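Local coordinates for CCHC-type domain-containing protein (Trypanosoma brucei brucei, PDB 7C45), which probably acts as a 3'-5' exoribonuclease of the RNase D type that trims guide RNAs, holding single-stranded uridine-rich RNA with help from zinc-binding modules, at residues A[18-21]-A[22-26]; A[194-197]-A[198-201]; A[237-240]-A[241-244]; A[264-268]-A[269-273]; A[282-286]-A[287-291]. One frame throughout, in Å; residues are numbered along the deposited sequence.

Contact 1: residues A[18-21]-A[22-26]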
# COMPACT_ATOMS: atom_id res chain seq x y z
N VAL A 18 -20.96 0.62 -1.02
CA VAL A 18 -20.83 0.78 -2.46
C VAL A 18 -21.34 2.15 -2.87
O VAL A 18 -22.46 2.55 -2.53
CB VAL A 18 -21.61 -0.32 -3.20
CG1 VAL A 18 -21.58 -0.06 -4.72
CG2 VAL A 18 -21.06 -1.68 -2.87
N VAL A 19 -20.53 2.88 -3.61
CA VAL A 19 -20.90 4.22 -4.07
C VAL A 19 -21.14 4.11 -5.57
O VAL A 19 -20.20 4.12 -6.37
CB VAL A 19 -19.83 5.26 -3.71
CG1 VAL A 19 -20.20 6.63 -4.26
CG2 VAL A 19 -19.67 5.32 -2.18
N ASP A 20 -22.42 3.99 -5.96
CA ASP A 20 -22.72 3.69 -7.36
C ASP A 20 -23.85 4.54 -7.92
O ASP A 20 -24.32 4.26 -9.02
CB ASP A 20 -23.02 2.20 -7.53
CG ASP A 20 -24.17 1.72 -6.68
OD1 ASP A 20 -24.68 2.47 -5.81
OD2 ASP A 20 -24.54 0.56 -6.86
N THR A 21 -24.29 5.57 -7.19
CA THR A 21 -25.21 6.56 -7.71
C THR A 21 -24.66 7.95 -7.43
O THR A 21 -23.80 8.16 -6.57
CB THR A 21 -26.61 6.44 -7.08
OG1 THR A 21 -26.54 6.81 -5.70
CG2 THR A 21 -27.10 5.00 -7.17
N HIS A 22 -25.18 8.92 -8.18
CA HIS A 22 -24.79 10.30 -7.97
C HIS A 22 -25.10 10.76 -6.55
O HIS A 22 -24.28 11.44 -5.92
CB HIS A 22 -25.50 11.19 -9.00
CG HIS A 22 -25.06 12.62 -8.98
ND1 HIS A 22 -23.78 13.02 -9.32
CD2 HIS A 22 -25.72 13.75 -8.65
CE1 HIS A 22 -23.68 14.33 -9.21
NE2 HIS A 22 -24.85 14.80 -8.80
N GLU A 23 -26.25 10.35 -6.00
CA GLU A 23 -26.56 10.73 -4.62
C GLU A 23 -25.53 10.15 -3.65
O GLU A 23 -25.01 10.86 -2.77
CB GLU A 23 -27.96 10.26 -4.24
CG GLU A 23 -29.07 11.15 -4.78
CD GLU A 23 -28.94 12.59 -4.32
OE1 GLU A 23 -28.63 12.81 -3.13
OE2 GLU A 23 -29.12 13.51 -5.15
N LYS A 24 -25.19 8.87 -3.81
CA LYS A 24 -24.21 8.28 -2.91
C LYS A 24 -22.85 8.94 -3.06
O LYS A 24 -22.10 9.08 -2.09
CB LYS A 24 -24.12 6.78 -3.17
CG LYS A 24 -25.34 5.99 -2.64
CD LYS A 24 -25.33 4.60 -3.25
CE LYS A 24 -26.67 3.90 -3.25
NZ LYS A 24 -26.50 2.47 -3.63
N LEU A 25 -22.51 9.35 -4.28
CA LEU A 25 -21.22 9.98 -4.54
C LEU A 25 -21.09 11.33 -3.85
O LEU A 25 -20.03 11.67 -3.33
CB LEU A 25 -21.04 10.14 -6.05
CG LEU A 25 -19.82 10.92 -6.55
CD1 LEU A 25 -18.50 10.20 -6.21
CD2 LEU A 25 -19.94 11.13 -8.05
N LYS A 26 -22.15 12.14 -3.87
CA LYS A 26 -22.09 13.44 -3.21
C LYS A 26 -21.81 13.28 -1.73
O LYS A 26 -20.98 14.00 -1.16
CB LYS A 26 -23.40 14.20 -3.40
CG LYS A 26 -23.90 14.20 -4.81
CD LYS A 26 -23.14 15.18 -5.65
CE LYS A 26 -23.81 16.53 -5.55
NZ LYS A 26 -22.99 17.64 -6.11
O HOH W 1 -24.64 1.52 -1.44

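Contact 2: residues A[194-197]-A[198-201]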
# COMPACT_ATOMS: atom_id res chain seq x y z
N HIS A 194 -6.20 -1.87 5.63
CA HIS A 194 -4.82 -2.17 6.00
C HIS A 194 -3.92 -0.97 5.81
O HIS A 194 -3.04 -0.72 6.62
CB HIS A 194 -4.32 -3.35 5.18
CG HIS A 194 -5.09 -4.60 5.41
ND1 HIS A 194 -5.64 -4.93 6.63
CD2 HIS A 194 -5.41 -5.61 4.57
CE1 HIS A 194 -6.27 -6.08 6.53
NE2 HIS A 194 -6.14 -6.52 5.29
N ILE A 195 -4.13 -0.21 4.74
CA ILE A 195 -3.33 0.99 4.52
C ILE A 195 -3.55 1.99 5.64
O ILE A 195 -2.59 2.58 6.15
CB ILE A 195 -3.68 1.60 3.15
CG1 ILE A 195 -3.15 0.67 2.06
CG2 ILE A 195 -3.04 2.97 3.03
CD1 ILE A 195 -3.65 1.00 0.61
N LEU A 196 -4.80 2.23 6.02
CA LEU A 196 -5.05 3.24 7.04
C LEU A 196 -4.47 2.79 8.38
O LEU A 196 -3.84 3.57 9.09
CB LEU A 196 -6.55 3.54 7.13
CG LEU A 196 -6.96 4.70 8.05
CD1 LEU A 196 -6.46 6.02 7.51
CD2 LEU A 196 -8.48 4.76 8.28
N LEU A 197 -4.62 1.52 8.71
CA LEU A 197 -4.08 1.08 10.00
C LEU A 197 -2.56 1.10 9.98
O LEU A 197 -1.93 1.43 10.99
CB LEU A 197 -4.64 -0.28 10.38
CG LEU A 197 -4.16 -1.60 9.79
CD1 LEU A 197 -2.92 -2.15 10.52
CD2 LEU A 197 -5.29 -2.60 9.83
N LEU A 198 -1.95 0.75 8.83
CA LEU A 198 -0.50 0.80 8.73
C LEU A 198 0.03 2.21 8.92
O LEU A 198 1.14 2.38 9.44
CB LEU A 198 -0.05 0.27 7.37
CG LEU A 198 -0.04 -1.26 7.30
CD1 LEU A 198 0.18 -1.74 5.87
CD2 LEU A 198 1.01 -1.86 8.25
N SER A 199 -0.72 3.22 8.46
CA SER A 199 -0.28 4.60 8.62
C SER A 199 -0.15 4.95 10.09
O SER A 199 0.68 5.78 10.45
CB SER A 199 -1.23 5.57 7.93
OG SER A 199 -2.48 5.60 8.60
N ASN A 200 -0.95 4.31 10.96
CA ASN A 200 -0.86 4.59 12.39
C ASN A 200 0.47 4.12 12.96
O ASN A 200 0.96 4.69 13.94
CB ASN A 200 -2.00 3.91 13.14
CG ASN A 200 -3.33 4.62 12.95
OD1 ASN A 200 -3.37 5.82 12.64
ND2 ASN A 200 -4.42 3.89 13.15
N TYR A 201 1.05 3.09 12.37
CA TYR A 201 2.32 2.59 12.85
C TYR A 201 3.50 3.33 12.25
O TYR A 201 4.53 3.48 12.91
CB TYR A 201 2.46 1.10 12.53
CG TYR A 201 1.55 0.20 13.32
CD1 TYR A 201 0.24 -0.05 12.89
CD2 TYR A 201 1.99 -0.41 14.47
CE1 TYR A 201 -0.58 -0.89 13.60
CE2 TYR A 201 1.17 -1.24 15.18
CZ TYR A 201 -0.10 -1.49 14.75
OH TYR A 201 -0.90 -2.32 15.47
O HOH W 2 -3.67 1.19 13.49

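Contact 3: residues A[237-240]-A[241-244]. With nucleotides of chain B.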
# COMPACT_ATOMS: atom_id res chain seq x y z
N ASP A 237 11.79 1.94 -11.71
CA ASP A 237 12.49 0.91 -10.97
C ASP A 237 12.99 -0.15 -11.94
O ASP A 237 12.32 -0.48 -12.92
CB ASP A 237 11.57 0.30 -9.92
CG ASP A 237 11.03 1.34 -8.93
OD1 ASP A 237 11.81 2.22 -8.49
OD2 ASP A 237 9.84 1.27 -8.62
N ALA A 238 14.19 -0.69 -11.67
CA ALA A 238 14.81 -1.60 -12.64
C ALA A 238 14.03 -2.90 -12.80
O ALA A 238 14.08 -3.52 -13.87
CB ALA A 238 16.25 -1.88 -12.23
N THR A 239 13.33 -3.33 -11.76
CA THR A 239 12.41 -4.46 -11.76
C THR A 239 11.22 -4.09 -10.91
O THR A 239 11.33 -3.25 -10.00
CB THR A 239 13.05 -5.75 -11.19
OG1 THR A 239 13.43 -5.54 -9.82
CG2 THR A 239 14.25 -6.17 -11.99
N PRO A 240 10.05 -4.70 -11.13
CA PRO A 240 8.84 -4.23 -10.46
C PRO A 240 8.90 -4.30 -8.95
O PRO A 240 8.32 -3.44 -8.28
CB PRO A 240 7.74 -5.15 -11.02
CG PRO A 240 8.28 -5.59 -12.35
CD PRO A 240 9.76 -5.72 -12.16
N ALA A 241 9.59 -5.29 -8.38
CA ALA A 241 9.56 -5.47 -6.94
C ALA A 241 10.74 -4.82 -6.24
O ALA A 241 11.22 -5.33 -5.23
CB ALA A 241 9.48 -6.96 -6.60
N GLU A 242 11.24 -3.69 -6.76
CA GLU A 242 12.24 -2.93 -6.03
C GLU A 242 11.99 -1.43 -6.14
O GLU A 242 11.16 -0.94 -6.91
CB GLU A 242 13.67 -3.27 -6.50
CG GLU A 242 13.99 -2.98 -7.91
CD GLU A 242 15.35 -3.57 -8.29
OE1 GLU A 242 16.37 -3.14 -7.72
OE2 GLU A 242 15.38 -4.49 -9.14
N VAL A 243 12.70 -0.68 -5.29
CA VAL A 243 12.72 0.77 -5.32
C VAL A 243 14.10 1.18 -5.79
O VAL A 243 15.11 0.73 -5.24
CB VAL A 243 12.41 1.37 -3.93
CG1 VAL A 243 12.63 2.86 -3.95
CG2 VAL A 243 10.98 1.03 -3.51
N ASN A 244 14.12 1.98 -6.85
CA ASN A 244 15.32 2.57 -7.42
C ASN A 244 16.32 2.99 -6.34
O ASN A 244 15.99 3.80 -5.47
CB ASN A 244 14.84 3.79 -8.25
CG ASN A 244 15.92 4.44 -9.01
OD1 ASN A 244 16.89 4.88 -8.43
ND2 ASN A 244 15.76 4.52 -10.33
P U B 8 5.93 -10.00 -4.80
OP1 U B 8 6.29 -10.61 -6.10
OP2 U B 8 6.87 -10.17 -3.66
O5' U B 8 5.63 -8.47 -5.11
C5' U B 8 5.90 -7.47 -4.15
C4' U B 8 5.45 -6.13 -4.66
O4' U B 8 6.15 -5.82 -5.89
C3' U B 8 3.98 -6.00 -5.03
O3' U B 8 3.18 -5.78 -3.89
C2' U B 8 3.99 -4.84 -6.01
O2' U B 8 4.11 -3.60 -5.31
C1' U B 8 5.31 -5.09 -6.74
N1 U B 8 5.15 -5.89 -7.98
C2 U B 8 4.74 -5.23 -9.11
O2 U B 8 4.46 -4.05 -9.10
N3 U B 8 4.64 -6.02 -10.23
C4 U B 8 4.94 -7.37 -10.29
O4 U B 8 4.83 -7.99 -11.35
C5 U B 8 5.39 -7.97 -9.06
C6 U B 8 5.48 -7.21 -7.97

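Contact 4: residues A[264-268]-A[269-273]. With ZN (zinc ion), chain C; nucleotides of chain B.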
# COMPACT_ATOMS: atom_id res chain seq x y z
N LYS A 264 26.07 -5.62 4.22
CA LYS A 264 24.76 -5.12 3.88
C LYS A 264 23.77 -6.28 3.90
O LYS A 264 24.15 -7.45 3.81
CB LYS A 264 24.82 -4.42 2.52
CG LYS A 264 25.38 -3.02 2.64
CD LYS A 264 26.25 -2.61 1.50
CE LYS A 264 27.10 -1.40 1.94
NZ LYS A 264 26.70 -0.10 1.31
N GLY A 265 22.49 -5.96 4.06
CA GLY A 265 21.44 -6.96 3.96
C GLY A 265 20.84 -7.38 5.28
O GLY A 265 19.77 -8.02 5.29
N HIS A 266 21.47 -7.06 6.41
CA HIS A 266 20.88 -7.38 7.69
C HIS A 266 21.41 -6.42 8.75
O HIS A 266 22.33 -5.63 8.49
CB HIS A 266 21.19 -8.81 8.11
CG HIS A 266 22.64 -9.06 8.38
ND1 HIS A 266 23.51 -9.57 7.43
CD2 HIS A 266 23.37 -8.90 9.52
CE1 HIS A 266 24.72 -9.68 7.97
NE2 HIS A 266 24.65 -9.28 9.23
N THR A 267 20.82 -6.49 9.93
CA THR A 267 21.23 -5.64 11.04
C THR A 267 21.89 -6.48 12.11
O THR A 267 21.81 -7.71 12.13
CB THR A 267 20.05 -4.89 11.67
OG1 THR A 267 19.23 -5.82 12.38
CG2 THR A 267 19.22 -4.15 10.64
N GLU A 268 22.52 -5.76 13.04
CA GLU A 268 23.22 -6.39 14.15
C GLU A 268 22.32 -7.36 14.89
O GLU A 268 22.75 -8.44 15.28
CB GLU A 268 23.73 -5.28 15.09
CG GLU A 268 24.23 -5.75 16.44
CD GLU A 268 24.51 -4.58 17.38
OE1 GLU A 268 25.37 -3.75 17.05
OE2 GLU A 268 23.84 -4.48 18.42
N ALA A 269 21.04 -7.00 15.08
CA ALA A 269 20.14 -7.86 15.84
C ALA A 269 19.88 -9.19 15.17
O ALA A 269 19.48 -10.15 15.84
CB ALA A 269 18.80 -7.16 16.06
N GLU A 270 20.12 -9.27 13.86
CA GLU A 270 19.89 -10.46 13.05
C GLU A 270 21.18 -11.15 12.63
O GLU A 270 21.11 -12.11 11.86
CB GLU A 270 19.10 -10.09 11.79
CG GLU A 270 18.01 -9.04 11.96
CD GLU A 270 17.66 -8.32 10.66
OE1 GLU A 270 16.48 -7.93 10.49
OE2 GLU A 270 18.54 -8.15 9.80
N CYS A 271 22.34 -10.70 13.10
CA CYS A 271 23.62 -11.12 12.52
C CYS A 271 23.97 -12.56 12.90
O CYS A 271 24.12 -12.87 14.08
CB CYS A 271 24.72 -10.18 13.00
SG CYS A 271 26.33 -10.57 12.32
N PHE A 272 24.14 -13.41 11.89
CA PHE A 272 24.56 -14.79 12.12
C PHE A 272 25.95 -14.84 12.75
O PHE A 272 26.24 -15.74 13.54
CB PHE A 272 24.58 -15.59 10.82
CG PHE A 272 23.23 -15.72 10.16
CD1 PHE A 272 22.07 -15.80 10.91
CD2 PHE A 272 23.13 -15.77 8.77
CE1 PHE A 272 20.83 -15.92 10.28
CE2 PHE A 272 21.90 -15.90 8.14
CZ PHE A 272 20.75 -15.97 8.91
N LYS A 273 26.82 -13.90 12.40
CA LYS A 273 28.17 -13.94 12.96
C LYS A 273 28.17 -13.58 14.44
O LYS A 273 28.81 -14.27 15.24
CB LYS A 273 29.10 -13.03 12.15
CG LYS A 273 29.22 -13.48 10.68
CD LYS A 273 30.41 -12.82 10.03
CE LYS A 273 30.72 -13.39 8.64
NZ LYS A 273 31.50 -12.39 7.84
ZN ZN C . 26.30 -8.99 10.59
P U B 4 17.94 -17.07 2.18
OP1 U B 4 16.86 -17.29 1.19
OP2 U B 4 19.23 -17.79 2.00
O5' U B 4 18.25 -15.51 2.36
C5' U B 4 19.08 -15.01 3.42
C4' U B 4 18.27 -14.57 4.62
O4' U B 4 19.13 -14.50 5.80
C3' U B 4 17.57 -13.22 4.52
O3' U B 4 16.35 -13.35 5.27
C2' U B 4 18.52 -12.31 5.30
O2' U B 4 17.92 -11.14 5.83
C1' U B 4 18.95 -13.24 6.42
N1 U B 4 20.20 -12.93 7.14
C2 U B 4 20.14 -12.70 8.51
O2 U B 4 19.11 -12.65 9.13
N3 U B 4 21.35 -12.49 9.14
C4 U B 4 22.58 -12.51 8.53
O4 U B 4 23.59 -12.33 9.21
C5 U B 4 22.56 -12.77 7.12
C6 U B 4 21.41 -12.98 6.49
P U B 3 16.97 -22.79 6.04
OP1 U B 3 16.81 -23.65 4.84
OP2 U B 3 18.07 -22.97 7.01
O5' U B 3 17.05 -21.29 5.53
C5' U B 3 16.04 -20.79 4.67
C4' U B 3 16.10 -19.30 4.57
O4' U B 3 15.79 -18.73 5.88
C3' U B 3 17.45 -18.72 4.18
O3' U B 3 17.24 -17.46 3.56
C2' U B 3 18.08 -18.44 5.52
O2' U B 3 19.13 -17.50 5.51
C1' U B 3 16.87 -17.92 6.29
N1 U B 3 17.04 -17.97 7.75
C2 U B 3 17.03 -16.75 8.42
O2 U B 3 16.83 -15.68 7.88
N3 U B 3 17.24 -16.84 9.77
C4 U B 3 17.47 -17.98 10.50
O4 U B 3 17.64 -17.85 11.71
C5 U B 3 17.49 -19.19 9.75
C6 U B 3 17.28 -19.14 8.42

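Contact 5: residues A[282-286]-A[287-291]. With ZN (zinc ion), chain D; nucleotides of chain B.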
# COMPACT_ATOMS: atom_id res chain seq x y z
N SER A 282 12.89 -17.27 19.80
CA SER A 282 12.43 -16.78 21.11
C SER A 282 11.09 -17.39 21.52
O SER A 282 10.72 -17.33 22.70
CB SER A 282 12.35 -15.26 21.11
OG SER A 282 11.39 -14.80 20.21
N PHE A 283 10.36 -17.98 20.58
CA PHE A 283 9.11 -18.66 20.91
C PHE A 283 9.37 -20.08 21.39
O PHE A 283 9.18 -20.39 22.57
CB PHE A 283 8.16 -18.64 19.70
CG PHE A 283 6.76 -19.12 20.03
CD1 PHE A 283 5.85 -18.28 20.62
CD2 PHE A 283 6.41 -20.44 19.80
CE1 PHE A 283 4.57 -18.72 20.91
CE2 PHE A 283 5.15 -20.89 20.11
CZ PHE A 283 4.23 -20.03 20.67
N CYS A 284 9.80 -20.97 20.50
CA CYS A 284 9.92 -22.39 20.82
C CYS A 284 11.30 -22.80 21.31
O CYS A 284 11.47 -23.95 21.73
CB CYS A 284 9.57 -23.23 19.59
SG CYS A 284 10.85 -23.14 18.30
N GLY A 285 12.28 -21.92 21.20
CA GLY A 285 13.58 -22.14 21.79
C GLY A 285 14.57 -22.95 20.98
O GLY A 285 15.67 -23.21 21.48
N GLU A 286 14.24 -23.37 19.76
CA GLU A 286 15.21 -24.17 19.03
C GLU A 286 16.06 -23.31 18.12
O GLU A 286 15.70 -22.19 17.77
CB GLU A 286 14.54 -25.25 18.20
CG GLU A 286 13.19 -25.47 18.66
CD GLU A 286 12.64 -26.83 18.39
OE1 GLU A 286 13.17 -27.52 17.50
OE2 GLU A 286 11.68 -27.22 19.07
N VAL A 287 17.21 -23.85 17.75
CA VAL A 287 18.13 -23.19 16.84
C VAL A 287 17.64 -23.40 15.42
O VAL A 287 17.01 -24.41 15.10
CB VAL A 287 19.56 -23.73 17.04
CG1 VAL A 287 20.56 -22.93 16.23
CG2 VAL A 287 19.94 -23.71 18.51
N GLY A 288 17.90 -22.42 14.56
CA GLY A 288 17.72 -22.61 13.14
C GLY A 288 16.63 -21.77 12.52
O GLY A 288 16.49 -21.80 11.29
N HIS A 289 15.85 -21.02 13.31
CA HIS A 289 14.85 -20.11 12.76
C HIS A 289 14.54 -19.02 13.78
O HIS A 289 14.88 -19.13 14.96
CB HIS A 289 13.57 -20.86 12.37
CG HIS A 289 12.81 -21.41 13.53
ND1 HIS A 289 12.98 -22.69 14.00
CD2 HIS A 289 11.89 -20.83 14.34
CE1 HIS A 289 12.20 -22.88 15.04
NE2 HIS A 289 11.52 -21.77 15.27
N THR A 290 13.90 -17.95 13.31
CA THR A 290 13.49 -16.84 14.15
C THR A 290 12.01 -16.96 14.54
O THR A 290 11.22 -17.63 13.87
CB THR A 290 13.68 -15.51 13.43
OG1 THR A 290 12.75 -15.46 12.35
CG2 THR A 290 15.07 -15.36 12.90
N ALA A 291 11.66 -16.26 15.62
CA ALA A 291 10.27 -16.18 16.06
C ALA A 291 9.34 -15.74 14.93
O ALA A 291 8.22 -16.25 14.82
CB ALA A 291 10.17 -15.20 17.23
ZN ZN D . 10.29 -21.44 16.88
P U B 2 15.29 -27.32 10.32
OP1 U B 2 16.58 -27.82 9.81
OP2 U B 2 15.16 -26.92 11.74
O5' U B 2 14.86 -26.09 9.43
C5' U B 2 14.68 -26.21 8.03
C4' U B 2 14.39 -24.85 7.45
O4' U B 2 13.06 -24.43 7.89
C3' U B 2 15.36 -23.75 7.88
O3' U B 2 15.57 -22.84 6.82
C2' U B 2 14.60 -23.04 9.01
O2' U B 2 14.94 -21.68 9.17
C1' U B 2 13.15 -23.20 8.57
N1 U B 2 12.22 -23.24 9.71
C2 U B 2 11.42 -22.14 9.87
O2 U B 2 11.45 -21.22 9.09
N3 U B 2 10.56 -22.20 10.95
C4 U B 2 10.48 -23.22 11.87
O4 U B 2 9.66 -23.15 12.80
C5 U B 2 11.37 -24.32 11.64
C6 U B 2 12.20 -24.29 10.59
P U B 3 16.97 -22.79 6.04
OP1 U B 3 16.81 -23.65 4.84
OP2 U B 3 18.07 -22.97 7.01
O5' U B 3 17.05 -21.29 5.53
C5' U B 3 16.04 -20.79 4.67
C4' U B 3 16.10 -19.30 4.57
O4' U B 3 15.79 -18.73 5.88
C3' U B 3 17.45 -18.72 4.18
O3' U B 3 17.24 -17.46 3.56
C2' U B 3 18.08 -18.44 5.52
O2' U B 3 19.13 -17.50 5.51
C1' U B 3 16.87 -17.92 6.29
N1 U B 3 17.04 -17.97 7.75
C2 U B 3 17.03 -16.75 8.42
O2 U B 3 16.83 -15.68 7.88
N3 U B 3 17.24 -16.84 9.77
C4 U B 3 17.47 -17.98 10.50
O4 U B 3 17.64 -17.85 11.71
C5 U B 3 17.49 -19.19 9.75
C6 U B 3 17.28 -19.14 8.42
P U B 5 14.94 -12.72 4.80
OP1 U B 5 15.12 -11.83 3.63
OP2 U B 5 14.29 -12.20 6.02
O5' U B 5 14.08 -14.00 4.41
C5' U B 5 14.49 -14.89 3.38
C4' U B 5 13.64 -16.14 3.36
O4' U B 5 13.99 -16.97 4.49
C3' U B 5 12.13 -15.93 3.42
O3' U B 5 11.48 -16.85 2.55
C2' U B 5 11.79 -16.31 4.86
O2' U B 5 10.48 -16.80 5.02
C1' U B 5 12.82 -17.40 5.13
N1 U B 5 13.14 -17.63 6.56
C2 U B 5 13.11 -18.93 7.01
O2 U B 5 12.84 -19.88 6.29
N3 U B 5 13.41 -19.08 8.33
C4 U B 5 13.71 -18.09 9.21
O4 U B 5 13.94 -18.40 10.37
C5 U B 5 13.72 -16.76 8.67
C6 U B 5 13.44 -16.58 7.38
O HOH W 3 13.65 -15.44 17.65

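Contact 1: residues A[18-21]-A[22-26]
Thr21 and Lys24 show how a helix start is closed by a residue just outside it. Thr21 occupies the N-cap, and its hydroxyl is placed between the backbone N and the carbonyl carbon (chi1 68°), which aims OG1 back at the first turn. There Thr21 OG1 accepts from Lys24 N at 3.1 Å along a nearly straight bond (166°). One residue further on, Leu25 N donates to Thr21 O at 2.9 Å and begins the regular helical ladder.

The side chain of Lys24 does the remaining polar work. Its extended run of methylenes passes across the threonine hydroxyl, with Lys24 CG 3.4 Å from Thr21 OG1, and carries the amino group over to Asp20. The two side chains lie alongside one another, and Lys24 NZ reaches Asp20 OD1 at 2.8 Å on the syn lone pair, the side facing OD2, as a salt bridge. A water extends the link: it accepts from Lys24 NZ at 3.0 Å and donates to Val18 O at 2.6 Å, tying the end of the strand to the same ammonium group.

Beneath this polar layer, Val19 CG1, set anti to its backbone N (chi1 177°), presses on the helix backbone 3.5 Å from Leu25 CA. Val19 and Leu25 thus form the buried floor of the turn. The contact joins strand 16-19, at one margin of the sheet and bonded there to strand 70-74, to helix 22-33; Leu25 also packs on Phe73 of that neighbouring strand and on Val82 of helix 80-92.

Contact 2: residues A[194-197]-A[198-201]
Helix 182-202 of the exonuclease domain supplies the setting in which Ser199 and Tyr201 meet the turn before them, near the helix's C-terminal end. Two regular bonds carry the helix through the first part: Leu198 N donates to His194 O at 2.9 Å and Ser199 N to Ile195 O at 3.0 Å. Beyond these the pattern tightens. Asn200 N makes a weak bond to Leu197 O, three residues back, and Tyr201 N makes a similarly weak one to Leu198 O.

The serine hydroxyl folds back onto its own helix. With Ser199 OG tucked over the main chain (chi1 69°), it donates to Leu196 O; the modelled separation of Ser199 OG and Leu196 O, 2.5 Å, is very short and its exact value doubtful. Leu196 O also receives a weak bond from Ser199 N.

This helix carries Asp191, one of the calcium ligands, about a turn upstream, and His194 has been seen to bind zinc in another structure of this protein, though none is bound to it here. The side chain of Ile195 comes within about 6 Å of a bound calcium ion, whereas Leu197 packs with Tyr201. Leu197 O lies at the edge of the Tyr201 ring, near its plane, 3.2 Å from Tyr201 CD1. The same oxygen accepts from a water at 3.1 Å, and that water in turn accepts from Asn200 ND2 at 2.8 Å, bracing the amide against the helix. Leu197 CD1 crosses to Tyr201 CE1 at 4.1 Å, and Tyr201 also packs on Val151 and Ala152 of helix 144-152.

Contact 3: residues A[237-240]-A[241-244]
Asp237 and Asn244 draw together the two ends of a loop, and the bond between them is side-chain-to-backbone. Asn244 N donates to Asp237 OD1 at 2.8 Å and 162°, arriving from above the carboxylate plane. Tyr222 OH shares OD1, and Arg104 and Arg141 form salt bridges to OD2, so the buried aspartate is gripped at both oxygens. Arg141 also binds Glu242 O, close to OD2; its charge probably eases the approach of these acceptors.

Backbone bonds shape the loop's middle. A type I beta turn runs from Thr239 to Glu242, closed by Glu242 N to Thr239 O at 3.3 Å. The turn leads on to Asn244, which as N-cap opens helix 245-251: its OD1 accepts from Trp247 N and ND2 donates to Ala236 O.

Between side chains, Glu242 CG folds in over its own backbone (chi1 62°), which carries the chain across the Thr239 side chain at a slant. Thr239 OG1 appears to donate to Glu242 OE2, at a modelled distance too short to trust.

RNA contacts fall at the turn's corner residues: Pro240 CB sits over the base of U8 of chain B, 3.3 Å from its N3, and Ala241 CA lies 3.6 Å from its O4'.

Contact 4: residues A[264-268]-A[269-273]
Two first torsions turn His266 and Cys271 onto one metal: the His266 ring is folded back above its own peptide (chi1 67°), and Cys271 SG lies anti to its backbone N (chi1 -178°). The zinc ion is bound by His266 NE2 at 2.2 Å and Cys271 SG at 2.3 Å, with Cys258 and Cys261 completing the site of a CCHC zinc knuckle.

The loop between these ligands is braced by Glu270. Its carboxylate reaches back so that Thr267 N donates to Glu270 OE2 at 2.8 Å, from above the carboxylate plane, while Glu270 N in turn donates to Thr267 O. This second-shell clasp fixes the backbone right after the histidine.

The folded knuckle presents a slot for U4 of chain B. The Phe272 ring lies over one face of the uracil, with U4 N3 3.4 Å above the phenyl centre; His266 lies on the other side, with U4 O4 3.1 Å above the middle of the imidazole. In between, U4 N3 donates to Glu270 O at 2.8 Å and Phe272 N donates to U4 O4 at 2.9 Å, both almost straight.

An acceptor and a donor of the main chain therefore read the imide edge of uracil, consistent with a preference for uridine, although CMP and GMP have also been seen at Glu270 and Phe272 in other complexes of this protein. His266 thus serves both zinc and base, and the backbone that bonds the uracil flanks the zinc ligand Cys271.

Contact 5: residues A[282-286]-A[287-291]
A zinc knuckle of the CCHC type is closed here by Cys284 and His289, which meet on its metal ion. Zinc is bound by Cys284 SG at 2.3 Å and by His289 NE2 at 2.0 Å, and Cys281 and Cys294 supply the other two ligands. Both side chains take nearly the same first torsion, about +70° (chi1 71° for Cys284, 69° for His289), which turns them inward from the two arms of the loop. The sulfur lies at the edge of the imidazole, near its plane, as expected where both groups point at a shared ion.

One face of that imidazole is covered by RNA: U2 of chain B lies above it, with U2 O4 3.3 Å over the ring centre. The backbone of Gly288 to Thr290 then handles further nucleotides. Gly288 O accepts from the ribose O2' of the same U2 at 2.6 Å, a contact to a hydroxyl that DNA lacks, and Thr290 N donates to O4 of U5 of chain B at 3.0 Å. Thr290 CG2 also approaches U3 of chain B, so three nucleotides converge on a few consecutive residues.

At the mouth of the loop a water accepts from Ser282 N at 2.9 Å and from Ala291 N at 3.0 Å, drawing the two arms together, and Ala291 CB touches Ser282 OG.

Neither segment forms a regular helix or strand. The knuckle follows helix 272-275, which starts just after Cys271, the last ligand of the first zinc site, and Phe283 packs on Cys294, Lys296 and Lys297 in the loop beyond.

Overall arrangement
The five contacts follow one another along the chain without overlap. Contacts 1 and 2 belong to the exonuclease domain, the first at a margin of its sheet, the second on helix 182-202 beside the calcium site; their centres are about 26 Å apart. Contact 3 shapes the loop leading into helix 245-251. Its centre is about 23 Å from those of contacts 2 and 4. Contacts 4 and 5 are successive zinc knuckles, their centres only about 16 Å apart and some 51 Å from that of contact 1, across the chain's centre. Contacts 3, 4 and 5 all touch the same RNA, consistent with an RNA path running from the knuckles past this loop toward the exonuclease domain.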